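Local atomic coordinates of type-2 ice-structuring protein (Brachyopsis rostratus, PDB entry 2ZIB), a protein that binds to ice crystals and inhibits their growth, protecting fish blood from freezing in subzero sea water. Residues A[56-61]-A[111-116]; A[52-57]-A[105-110]. All coordinates share one frame; numbering follows the deposited sequence.

Contact 1 (A[56-61]-A[111-116]); sequences YIKDIV and VDKCWD
The flat group in the contact between Lys58 and Val111 is the peptide unit after Val111, whose oxygen is approached obliquely, from well out of the peptide plane; no aromatic ring takes part. In this C-type lectin domain the contact joins the end of helix 51-60 to the loop leading into strand 115-118. With CG anti to the backbone N (chi1 166°) and the chain extended beyond it, Lys58 carries its outer methylenes past the carbonyl oxygen of Val111. Its CE lies 3.2 Å from Val111 O, while CG rests 3.9 Å from Lys113 CG. Lys113, with left-handed backbone angles, turns its side chain back toward the helix and bends it twice. Val61 CG2 packs against the far end of that aliphatic part, 3.8 Å from Lys113 CE. The ammonium turns back on its own loop, where NZ is hydrogen-bonded to the carbonyl oxygens of Thr108 and Ala110, tying that loop together while the methylenes serve as an apolar surface for the helix. Before it, Asp112 forms an Asx turn: its OD1 accepts from Cys114 N at 3.0 Å, the donor standing above the carboxylate plane, with an N-H...O angle of 145°.

Contact 2 (A[52-57]-A[105-110]); sequences EEQLYI and MQMTAA
Segment 52-57, on helix 51-60, and segment 105-110, at the end of strand 104-107, approach without any hydrogen bond between them; the nearest alpha carbons, Gln54 CA and Met107 CA, stay 9.2 Å apart, and side chains bridge the gap. Met107 does most of this. It reaches extended as far as SD, and the last torsion (chi3 105°) swings its methyl group over one face of the Gln54 amide. There CE sits at similar distances from all three amide atoms, 3.4 Å from Gln54 OE1 and 3.6 Å from Gln54 NE2. The amide is fixed at both ends: OE1 accepts from Trp115 NE1 and NE2 donates to Asp112 O, which settles its orientation and satisfies two buried polar atoms. On the other side of the methyl group, Ile57 crosses the methionine at about a right angle. Its CG2, anti to the backbone N, touches the thioether, 3.5 Å from Met107 SD. The thioether end of Met107 thus fits between the amide of Gln54 and the CG2 branch of Ile57, one helical turn apart. Met107 also touches Val65 and Ile67 of strand 65-67 and Trp115 of strand 115-118, the two strands paired with 104-107, while Ile57 meets Ile127 of strand 124-131.

Contacts 1 and 2 are successive parts of one interface: their centres are about 2 Å apart, both start from helix 51-60, and their helix segments overlap at Tyr56 and Ile57, of which Ile57 touches the partner segment only in contact 2. Contact 2 is its buried part, on strand 104-107; contact 1 is its partly exposed margin, at the turn into strand 115-118, the antiparallel neighbour in the same sheet. Segments 105-110 and 111-116, consecutive in the chain, are also joined through their side chains: besides the Lys113 NZ to Thr108 O bond, 2.8 Å, Thr108 OG1 lies 2.8 Å from Cys114 O, a probable hydrogen bond. The disulfide of Cys114 with Cys92 ties the turn to a further loop.

Contact 1 (A[56-61]-A[111-116])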
ATOM      1  N   TYR A  56     -11.412   0.417   3.663  1.00 13.04           N
ATOM      2  CA  TYR A  56     -11.190   1.856   3.814  1.00 14.53           C
ATOM      3  C   TYR A  56     -10.313   2.414   2.673  1.00 14.26           C
ATOM      4  O   TYR A  56     -10.597   3.462   2.092  1.00 14.60           O
ATOM      5  CB  TYR A  56     -10.484   2.141   5.157  1.00 15.09           C
ATOM      6  CG  TYR A  56     -10.137   3.608   5.295  1.00 14.00           C
ATOM      7  CD1 TYR A  56     -11.125   4.524   5.683  1.00 16.54           C
ATOM      8  CD2 TYR A  56      -8.859   4.097   5.029  1.00 13.98           C
ATOM      9  CE1 TYR A  56     -10.863   5.910   5.778  1.00 17.32           C
ATOM     10  CE2 TYR A  56      -8.584   5.462   5.117  1.00 14.43           C
ATOM     11  CZ  TYR A  56      -9.568   6.357   5.503  1.00 16.34           C
ATOM     12  OH  TYR A  56      -9.271   7.701   5.602  1.00 18.61           O
ATOM     13  N   ILE A  57      -9.217   1.731   2.386  1.00 14.27           N
ATOM     14  CA  ILE A  57      -8.303   2.196   1.342  1.00 14.64           C
ATOM     15  C   ILE A  57      -8.966   2.107  -0.024  1.00 15.37           C
ATOM     16  O   ILE A  57      -8.856   3.045  -0.828  1.00 14.99           O
ATOM     17  CB  ILE A  57      -6.948   1.422   1.405  1.00 13.76           C
ATOM     18  CG1 ILE A  57      -6.180   1.744   2.709  1.00 14.13           C
ATOM     19  CG2 ILE A  57      -6.102   1.722   0.184  1.00 14.95           C
ATOM     20  CD1 ILE A  57      -5.047   0.744   3.066  1.00 17.83           C
ATOM     21  N   LYS A  58      -9.695   1.011  -0.280  1.00 14.66           N
ATOM     22  CA  LYS A  58     -10.452   0.874  -1.523  1.00 16.33           C
ATOM     23  C   LYS A  58     -11.291   2.105  -1.748  1.00 16.62           C
ATOM     24  O   LYS A  58     -11.369   2.621  -2.844  1.00 16.94           O
ATOM     25  CB  LYS A  58     -11.339  -0.361  -1.416  1.00 15.80           C
ATOM     26  CG  LYS A  58     -12.427  -0.449  -2.483  1.00 16.28           C
ATOM     27  CD  LYS A  58     -13.439  -1.542  -2.162  1.00 18.19           C
ATOM     28  CE  LYS A  58     -14.655  -1.482  -3.067  1.00 19.57           C
ATOM     29  NZ  LYS A  58     -15.823  -2.118  -2.387  1.00 21.20           N
ATOM     30  N   ASP A  59     -11.932   2.595  -0.680  1.00 16.19           N
ATOM     31  CA  ASP A  59     -12.836   3.721  -0.835  1.00 18.44           C
ATOM     32  C   ASP A  59     -12.148   5.044  -1.052  1.00 19.13           C
ATOM     33  O   ASP A  59     -12.763   5.977  -1.554  1.00 21.31           O
ATOM     34  CB  ASP A  59     -13.766   3.805   0.372  1.00 19.12           C
ATOM     35  CG  ASP A  59     -14.729   2.625   0.454  1.00 21.65           C
ATOM     36  OD1 ASP A  59     -14.890   1.837  -0.531  1.00 23.48           O
ATOM     37  OD2 ASP A  59     -15.349   2.386   1.510  1.00 24.30           O
ATOM     38  N   ILE A  60     -10.857   5.133  -0.761  1.00 19.67           N
ATOM     39  CA  ILE A  60     -10.141   6.382  -1.003  1.00 21.62           C
ATOM     40  C   ILE A  60      -9.688   6.519  -2.442  1.00 21.72           C
ATOM     41  O   ILE A  60      -9.750   7.610  -3.013  1.00 22.65           O
ATOM     42  CB  ILE A  60      -8.918   6.491  -0.024  1.00 23.20           C
ATOM     43  CG1 ILE A  60      -9.390   6.857   1.382  1.00 26.96           C
ATOM     44  CG2 ILE A  60      -7.821   7.474  -0.592  1.00 22.79           C
ATOM     45  CD1 ILE A  60     -10.587   7.766   1.403  1.00 30.65           C
ATOM     46  N   VAL A  61      -9.246   5.396  -3.008  1.00 20.77           N
ATOM     47  CA  VAL A  61      -8.377   5.422  -4.197  1.00 19.73           C
ATOM     48  C   VAL A  61      -9.205   5.395  -5.482  1.00 20.04           C
ATOM     49  O   VAL A  61     -10.360   4.972  -5.466  1.00 20.45           O
ATOM     50  CB  VAL A  61      -7.346   4.275  -4.185  1.00 19.57           C
ATOM     51  CG1 VAL A  61      -6.429   4.377  -2.969  1.00 20.34           C
ATOM     52  CG2 VAL A  61      -8.000   2.900  -4.216  1.00 21.85           C
ATOM     53  N   VAL A 111     -12.842  -4.069  -8.855  1.00  8.31           N
ATOM     54  CA  VAL A 111     -13.582  -3.283  -7.857  1.00  9.04           C
ATOM     55  C   VAL A 111     -13.192  -3.624  -6.418  1.00  8.55           C
ATOM     56  O   VAL A 111     -13.087  -2.724  -5.557  1.00  9.29           O
ATOM     57  CB  VAL A 111     -15.119  -3.393  -8.093  1.00  9.41           C
ATOM     58  CG1 VAL A 111     -15.918  -2.891  -6.867  1.00 10.52           C
ATOM     59  CG2 VAL A 111     -15.500  -2.612  -9.359  1.00 12.22           C
ATOM     60  N   ASP A 112     -12.935  -4.904  -6.125  1.00  7.58           N
ATOM     61  CA  ASP A 112     -12.558  -5.288  -4.779  1.00  8.48           C
ATOM     62  C   ASP A 112     -11.107  -4.966  -4.433  1.00  7.97           C
ATOM     63  O   ASP A 112     -10.674  -5.205  -3.300  1.00  9.25           O
ATOM     64  CB  ASP A 112     -12.944  -6.736  -4.485  1.00  9.01           C
ATOM     65  CG  ASP A 112     -11.986  -7.761  -5.010  1.00 10.58           C
ATOM     66  OD1 ASP A 112     -11.106  -7.471  -5.853  1.00  9.70           O
ATOM     67  OD2 ASP A 112     -12.133  -8.930  -4.589  1.00 15.56           O
ATOM     68  N   LYS A 113     -10.368  -4.425  -5.411  1.00  8.11           N
ATOM     69  CA  LYS A 113      -8.952  -3.999  -5.188  1.00  6.82           C
ATOM     70  C   LYS A 113      -8.088  -5.157  -4.721  1.00  6.92           C
ATOM     71  O   LYS A 113      -7.088  -4.965  -4.022  1.00  6.68           O
ATOM     72  CB  LYS A 113      -8.935  -2.820  -4.193  1.00  8.25           C
ATOM     73  CG  LYS A 113      -9.533  -1.577  -4.768  1.00  8.69           C
ATOM     74  CD  LYS A 113      -8.432  -0.762  -5.496  1.00 13.82           C
ATOM     75  CE  LYS A 113      -8.986   0.125  -6.638  1.00 13.97           C
ATOM     76  NZ  LYS A 113      -9.524  -0.739  -7.802  1.00 11.41           N
ATOM     77  N   CYS A 114      -8.420  -6.375  -5.157  1.00  7.08           N
ATOM     78  CA  CYS A 114      -7.578  -7.500  -4.807  1.00  7.00           C
ATOM     79  C   CYS A 114      -6.145  -7.265  -5.273  1.00  6.80           C
ATOM     80  O   CYS A 114      -5.882  -6.551  -6.274  1.00  7.07           O
ATOM     81  CB  CYS A 114      -8.160  -8.815  -5.353  1.00  8.11           C
ATOM     82  SG  CYS A 114      -8.303  -8.952  -7.166  1.00  8.97           S
ATOM     83  N   TRP A 115      -5.197  -7.893  -4.567  1.00  6.94           N
ATOM     84  CA  TRP A 115      -3.784  -7.603  -4.803  1.00  6.45           C
ATOM     85  C   TRP A 115      -3.157  -8.465  -5.903  1.00  5.78           C
ATOM     86  O   TRP A 115      -3.563  -9.612  -6.119  1.00  6.80           O
ATOM     87  CB  TRP A 115      -2.974  -7.845  -3.532  1.00  7.14           C
ATOM     88  CG  TRP A 115      -3.478  -7.120  -2.320  1.00  6.53           C
ATOM     89  CD1 TRP A 115      -4.427  -6.118  -2.217  1.00  7.57           C
ATOM     90  CD2 TRP A 115      -3.070  -7.411  -0.993  1.00  7.68           C
ATOM     91  NE1 TRP A 115      -4.595  -5.748  -0.891  1.00  7.68           N
ATOM     92  CE2 TRP A 115      -3.787  -6.544  -0.122  1.00  7.68           C
ATOM     93  CE3 TRP A 115      -2.153  -8.337  -0.433  1.00  8.08           C
ATOM     94  CZ2 TRP A 115      -3.613  -6.564   1.287  1.00  9.89           C
ATOM     95  CZ3 TRP A 115      -1.970  -8.345   0.983  1.00  9.82           C
ATOM     96  CH2 TRP A 115      -2.711  -7.463   1.811  1.00  9.66           C
ATOM     97  N   ASP A 116      -2.148  -7.922  -6.575  1.00  6.41           N
ATOM     98  CA  ASP A 116      -1.387  -8.663  -7.560  1.00  6.53           C
ATOM     99  C   ASP A 116       0.043  -8.171  -7.517  1.00  6.30           C
ATOM    100  O   ASP A 116       0.301  -7.043  -7.064  1.00  7.03           O
ATOM    101  CB  ASP A 116      -2.029  -8.500  -8.942  1.00  6.99           C
ATOM    102  CG  ASP A 116      -1.575  -9.506  -9.976  1.00  8.18           C
ATOM    103  OD1 ASP A 116      -0.820 -10.455  -9.680  1.00  8.82           O
ATOM    104  OD2 ASP A 116      -2.036  -9.372 -11.134  1.00 10.29           O
TER

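Contact 2 (A[52-57]-A[105-110])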
ATOM      1  N   GLU A  52     -11.116  -4.632   7.005  1.00 16.22           N
ATOM      2  CA  GLU A  52     -11.525  -3.256   7.312  1.00 18.06           C
ATOM      3  C   GLU A  52     -10.614  -2.203   6.678  1.00 16.15           C
ATOM      4  O   GLU A  52     -11.095  -1.224   6.087  1.00 15.34           O
ATOM      5  CB  GLU A  52     -11.532  -3.082   8.828  1.00 19.39           C
ATOM      6  CG  GLU A  52     -12.076  -1.788   9.371  1.00 24.62           C
ATOM      7  CD  GLU A  52     -12.425  -1.948  10.841  1.00 30.40           C
ATOM      8  OE1 GLU A  52     -11.502  -2.203  11.671  1.00 34.09           O
ATOM      9  OE2 GLU A  52     -13.619  -1.876  11.173  1.00 30.99           O
ATOM     10  N   GLU A  53      -9.312  -2.410   6.797  1.00 14.34           N
ATOM     11  CA  GLU A  53      -8.344  -1.493   6.160  1.00 14.07           C
ATOM     12  C   GLU A  53      -8.410  -1.564   4.649  1.00 13.42           C
ATOM     13  O   GLU A  53      -8.395  -0.532   3.992  1.00 12.40           O
ATOM     14  CB  GLU A  53      -6.940  -1.801   6.676  1.00 13.86           C
ATOM     15  CG  GLU A  53      -6.711  -1.181   8.039  1.00 14.18           C
ATOM     16  CD  GLU A  53      -5.295  -1.325   8.526  1.00 13.87           C
ATOM     17  OE1 GLU A  53      -4.513  -2.122   7.962  1.00 13.93           O
ATOM     18  OE2 GLU A  53      -4.912  -0.590   9.478  1.00 16.58           O
ATOM     19  N   GLN A  54      -8.531  -2.773   4.106  1.00 12.36           N
ATOM     20  CA  GLN A  54      -8.667  -2.981   2.659  1.00 13.01           C
ATOM     21  C   GLN A  54      -9.814  -2.129   2.152  1.00 13.54           C
ATOM     22  O   GLN A  54      -9.707  -1.449   1.145  1.00 12.40           O
ATOM     23  CB  GLN A  54      -8.905  -4.470   2.363  1.00 12.31           C
ATOM     24  CG  GLN A  54      -9.243  -4.806   0.904  1.00 11.91           C
ATOM     25  CD  GLN A  54      -8.047  -4.722  -0.055  1.00  9.71           C
ATOM     26  OE1 GLN A  54      -6.893  -4.569   0.379  1.00 10.03           O
ATOM     27  NE2 GLN A  54      -8.314  -4.806  -1.348  1.00 10.24           N
ATOM     28  N   LEU A  55     -10.969  -2.232   2.825  1.00 13.87           N
ATOM     29  CA  LEU A  55     -12.148  -1.530   2.362  1.00 13.08           C
ATOM     30  C   LEU A  55     -12.032  -0.016   2.564  1.00 13.84           C
ATOM     31  O   LEU A  55     -12.495   0.762   1.731  1.00 14.05           O
ATOM     32  CB  LEU A  55     -13.404  -2.080   3.079  1.00 15.10           C
ATOM     33  CG  LEU A  55     -13.780  -3.537   2.736  1.00 13.95           C
ATOM     34  CD1 LEU A  55     -14.961  -3.992   3.670  1.00 15.41           C
ATOM     35  CD2 LEU A  55     -14.130  -3.705   1.214  1.00 17.32           C
ATOM     36  N   TYR A  56     -11.412   0.417   3.663  1.00 13.04           N
ATOM     37  CA  TYR A  56     -11.190   1.856   3.814  1.00 14.53           C
ATOM     38  C   TYR A  56     -10.313   2.414   2.673  1.00 14.26           C
ATOM     39  O   TYR A  56     -10.597   3.462   2.092  1.00 14.60           O
ATOM     40  CB  TYR A  56     -10.484   2.141   5.157  1.00 15.09           C
ATOM     41  CG  TYR A  56     -10.137   3.608   5.295  1.00 14.00           C
ATOM     42  CD1 TYR A  56     -11.125   4.524   5.683  1.00 16.54           C
ATOM     43  CD2 TYR A  56      -8.859   4.097   5.029  1.00 13.98           C
ATOM     44  CE1 TYR A  56     -10.863   5.910   5.778  1.00 17.32           C
ATOM     45  CE2 TYR A  56      -8.584   5.462   5.117  1.00 14.43           C
ATOM     46  CZ  TYR A  56      -9.568   6.357   5.503  1.00 16.34           C
ATOM     47  OH  TYR A  56      -9.271   7.701   5.602  1.00 18.61           O
ATOM     48  N   ILE A  57      -9.217   1.731   2.386  1.00 14.27           N
ATOM     49  CA  ILE A  57      -8.303   2.196   1.342  1.00 14.64           C
ATOM     50  C   ILE A  57      -8.966   2.107  -0.024  1.00 15.37           C
ATOM     51  O   ILE A  57      -8.856   3.045  -0.828  1.00 14.99           O
ATOM     52  CB  ILE A  57      -6.948   1.422   1.405  1.00 13.76           C
ATOM     53  CG1 ILE A  57      -6.180   1.744   2.709  1.00 14.13           C
ATOM     54  CG2 ILE A  57      -6.102   1.722   0.184  1.00 14.95           C
ATOM     55  CD1 ILE A  57      -5.047   0.744   3.066  1.00 17.83           C
ATOM     56  N   MET A 105       3.838  -5.209  -5.006  1.00  6.26           N
ATOM     57  CA  MET A 105       2.417  -5.421  -4.759  1.00  6.33           C
ATOM     58  C   MET A 105       1.585  -4.201  -5.063  1.00  6.03           C
ATOM     59  O   MET A 105       1.915  -3.081  -4.649  1.00  6.26           O
ATOM     60  CB  MET A 105       2.267  -5.770  -3.293  1.00  6.32           C
ATOM     61  CG  MET A 105       0.849  -6.118  -2.831  1.00  7.84           C
ATOM     62  SD  MET A 105       0.701  -6.113  -1.026  1.00  8.04           S
ATOM     63  CE  MET A 105       1.496  -7.651  -0.555  1.00  9.53           C
ATOM     64  N   GLN A 106       0.458  -4.414  -5.733  1.00  6.26           N
ATOM     65  CA  GLN A 106      -0.497  -3.356  -5.949  1.00  6.21           C
ATOM     66  C   GLN A 106      -1.907  -3.844  -5.639  1.00  6.01           C
ATOM     67  O   GLN A 106      -2.192  -5.033  -5.719  1.00  7.30           O
ATOM     68  CB  GLN A 106      -0.508  -2.850  -7.392  1.00  6.53           C
ATOM     69  CG  GLN A 106      -0.699  -3.919  -8.424  1.00  7.66           C
ATOM     70  CD  GLN A 106      -0.770  -3.396  -9.843  1.00  7.19           C
ATOM     71  OE1 GLN A 106      -1.744  -3.724 -10.535  1.00  8.00           O
ATOM     72  NE2 GLN A 106       0.203  -2.610 -10.276  1.00  9.01           N
ATOM     73  N   MET A 107      -2.782  -2.881  -5.355  1.00  6.48           N
ATOM     74  CA  MET A 107      -4.244  -3.104  -5.450  1.00  6.86           C
ATOM     75  C   MET A 107      -4.581  -2.955  -6.930  1.00  6.81           C
ATOM     76  O   MET A 107      -4.260  -1.904  -7.547  1.00  7.46           O
ATOM     77  CB  MET A 107      -5.014  -2.099  -4.604  1.00  8.23           C
ATOM     78  CG  MET A 107      -4.661  -2.193  -3.115  1.00 10.28           C
ATOM     79  SD  MET A 107      -5.389  -0.840  -2.162  1.00 12.43           S
ATOM     80  CE  MET A 107      -6.692  -1.618  -1.322  1.00 12.60           C
ATOM     81  N   THR A 108      -5.259  -3.969  -7.500  1.00  7.12           N
ATOM     82  CA  THR A 108      -5.581  -3.971  -8.919  1.00  6.77           C
ATOM     83  C   THR A 108      -6.814  -3.141  -9.261  1.00  6.62           C
ATOM     84  O   THR A 108      -7.470  -2.558  -8.381  1.00  7.72           O
ATOM     85  CB  THR A 108      -5.753  -5.389  -9.454  1.00  6.73           C
ATOM     86  OG1 THR A 108      -6.907  -6.001  -8.844  1.00  6.86           O
ATOM     87  CG2 THR A 108      -4.527  -6.281  -9.251  1.00  8.08           C
ATOM     88  N   ALA A 109      -7.127  -3.087 -10.556  1.00  7.41           N
ATOM     89  CA  ALA A 109      -8.280  -2.363 -11.068  1.00  7.56           C
ATOM     90  C   ALA A 109      -9.598  -3.102 -10.791  1.00  8.63           C
ATOM     91  O   ALA A 109     -10.664  -2.532 -11.021  1.00 11.76           O
ATOM     92  CB  ALA A 109      -8.126  -2.167 -12.552  1.00  9.21           C
ATOM     93  N   ALA A 110      -9.540  -4.318 -10.257  1.00  8.11           N
ATOM     94  CA  ALA A 110     -10.807  -4.978  -9.869  1.00  8.25           C
ATOM     95  C   ALA A 110     -11.510  -4.067  -8.852  1.00  8.30           C
ATOM     96  O   ALA A 110     -10.851  -3.414  -8.025  1.00  8.45           O
ATOM     97  CB  ALA A 110     -10.483  -6.306  -9.281  1.00  8.72           C
TER